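Local coordinates for protein probable porin (Pseudomonas aeruginosa, PDB 4FSP) that probably acts as an outer-membrane porin of the OprD family, a beta-barrel that lets small solutes cross the membrane, at residues Gln221-His226 / Gly292-Glu297. Sequence-based numbering, arbitrary orientation.
With C8E ((hydroxyethyloxy)tri(ethyloxy)octane), chain I.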
# COMPACT_ATOMS: atom_id res chain seq x y z
N GLN A 221 2.29 11.42 -19.96
CA GLN A 221 1.22 11.56 -20.94
C GLN A 221 -0.16 11.19 -20.38
O GLN A 221 -1.12 11.06 -21.14
CB GLN A 221 1.52 10.75 -22.22
CG GLN A 221 2.92 10.97 -22.80
CD GLN A 221 3.21 12.44 -23.11
OE1 GLN A 221 2.32 13.20 -23.48
NE2 GLN A 221 4.47 12.83 -22.95
N VAL A 222 -0.26 11.00 -19.06
CA VAL A 222 -1.57 10.72 -18.44
C VAL A 222 -1.96 11.67 -17.30
O VAL A 222 -2.90 12.46 -17.45
CB VAL A 222 -1.71 9.26 -17.96
CG1 VAL A 222 -3.17 8.97 -17.65
CG2 VAL A 222 -1.20 8.30 -19.02
N TYR A 223 -1.28 11.58 -16.16
CA TYR A 223 -1.55 12.50 -15.05
C TYR A 223 -0.32 12.73 -14.19
O TYR A 223 0.60 11.91 -14.17
CB TYR A 223 -2.69 11.98 -14.17
CG TYR A 223 -2.30 10.82 -13.28
CD1 TYR A 223 -2.36 9.52 -13.76
CD2 TYR A 223 -1.86 11.02 -11.97
CE1 TYR A 223 -2.00 8.44 -12.96
CE2 TYR A 223 -1.50 9.94 -11.16
CZ TYR A 223 -1.57 8.65 -11.67
OH TYR A 223 -1.22 7.57 -10.89
N ALA A 224 -0.33 13.85 -13.47
CA ALA A 224 0.65 14.15 -12.44
C ALA A 224 -0.13 14.36 -11.16
O ALA A 224 -1.22 14.93 -11.19
CB ALA A 224 1.43 15.41 -12.78
N GLN A 225 0.41 13.91 -10.04
CA GLN A 225 -0.25 14.09 -8.76
C GLN A 225 0.71 14.68 -7.74
O GLN A 225 1.84 14.22 -7.61
CB GLN A 225 -0.80 12.75 -8.26
CG GLN A 225 -1.33 12.73 -6.83
CD GLN A 225 -2.03 11.40 -6.53
OE1 GLN A 225 -1.59 10.61 -5.68
NE2 GLN A 225 -3.13 11.14 -7.23
N HIS A 226 0.27 15.74 -7.05
CA HIS A 226 1.05 16.32 -5.97
C HIS A 226 0.45 15.83 -4.66
O HIS A 226 -0.77 15.82 -4.50
CB HIS A 226 1.00 17.85 -6.00
CG HIS A 226 1.65 18.46 -7.21
ND1 HIS A 226 2.99 18.78 -7.26
CD2 HIS A 226 1.14 18.82 -8.41
CE1 HIS A 226 3.28 19.31 -8.43
NE2 HIS A 226 2.17 19.35 -9.15
N GLY A 292 -12.53 11.69 -9.95
CA GLY A 292 -12.13 10.92 -8.79
C GLY A 292 -10.62 10.83 -8.66
O GLY A 292 -9.88 11.46 -9.43
N PHE A 293 -10.17 10.04 -7.69
CA PHE A 293 -8.77 9.97 -7.32
C PHE A 293 -8.01 8.97 -8.18
O PHE A 293 -8.31 7.78 -8.17
CB PHE A 293 -8.68 9.56 -5.85
CG PHE A 293 -7.27 9.51 -5.32
CD1 PHE A 293 -6.61 10.67 -4.92
CD2 PHE A 293 -6.61 8.30 -5.23
CE1 PHE A 293 -5.30 10.61 -4.44
CE2 PHE A 293 -5.29 8.24 -4.74
CZ PHE A 293 -4.64 9.39 -4.34
N PRO A 294 -7.00 9.44 -8.93
CA PRO A 294 -6.27 8.52 -9.80
C PRO A 294 -5.11 7.85 -9.07
O PRO A 294 -4.49 8.43 -8.15
CB PRO A 294 -5.70 9.44 -10.88
CG PRO A 294 -5.44 10.73 -10.14
CD PRO A 294 -6.51 10.82 -9.04
N TYR A 295 -4.84 6.63 -9.50
CA TYR A 295 -3.70 5.83 -9.04
C TYR A 295 -3.46 4.69 -10.02
O TYR A 295 -4.29 4.43 -10.88
CB TYR A 295 -3.92 5.33 -7.61
CG TYR A 295 -5.21 4.55 -7.32
CD1 TYR A 295 -6.45 5.18 -7.25
CD2 TYR A 295 -5.16 3.19 -7.01
CE1 TYR A 295 -7.60 4.47 -6.94
CE2 TYR A 295 -6.30 2.48 -6.70
CZ TYR A 295 -7.51 3.13 -6.65
OH TYR A 295 -8.64 2.41 -6.34
N LEU A 296 -2.32 4.01 -9.91
CA LEU A 296 -1.93 3.04 -10.93
C LEU A 296 -2.61 1.68 -10.73
O LEU A 296 -2.87 1.27 -9.59
CB LEU A 296 -0.42 2.83 -10.95
CG LEU A 296 0.43 4.10 -11.14
CD1 LEU A 296 1.91 3.81 -10.91
CD2 LEU A 296 0.18 4.68 -12.52
N GLU A 297 -2.90 1.00 -11.84
CA GLU A 297 -3.25 -0.41 -11.79
C GLU A 297 -2.19 -1.19 -10.99
O GLU A 297 -0.99 -0.92 -11.12
CB GLU A 297 -3.32 -1.00 -13.20
CG GLU A 297 -4.44 -0.45 -14.06
CD GLU A 297 -4.61 -1.25 -15.35
OE1 GLU A 297 -3.84 -2.21 -15.57
OE2 GLU A 297 -5.52 -0.92 -16.14
C4 C8E I . 9.59 20.72 -0.91
C5 C8E I . 8.37 20.87 -1.80
C6 C8E I . 8.71 20.98 -3.28
C7 C8E I . 7.46 21.42 -4.03
C8 C8E I . 7.65 21.57 -5.53
O9 C8E I . 6.39 21.62 -6.16
C10 C8E I . 6.44 22.21 -7.45
C11 C8E I . 5.09 22.04 -8.14
O12 C8E I . 5.12 22.41 -9.50
O HOH W 1 -2.18 8.05 -6.55
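With chi1 at 74°, Y223 sets its CG between the backbone N and the carbonyl carbon, and one face of its ring is covered by P294; Q225 instead holds CG anti to its backbone N (chi1 170°) and is extended through CD, which carries the amide to F293 and P294. The proline suits its place because its compact, conformationally restricted ring offers C-H groups to the broad aromatic face of tyrosine: P294 CB stands 4.1 Å from the centroid of the Y223 ring, almost on the ring normal, a CH-pi contact. Tyrosine also reaches the loop backbone: Y223 OH lies 3.5 Å from Y295 CA, and L296 CD2 packs near the same oxygen.

Glutamine supplies both a donor and an acceptor. Q225 NE2 gives a bent hydrogen bond to P294 O (3.2 Å) and also bonds to S250 on the next strand. A water donates to Q225 OE1 and, at 2.8 Å, to P294 O, so this carbonyl accepts two bonds. F293 brings a flat apolar ring against the amide, the planes only 38° apart, with CZ 3.5 Å from Q225 OE1.

The contact joins the start of barrel strand 223-235 to the loop between strands 278-288 and 299-300, which packs against strands 240-252 and 262-273, consistent with an inward-folded loop of an OprD-type barrel. Its buried amide and carbonyl are thus satisfied by each other, the serine and one water, while proline and aromatic surfaces pack beside them.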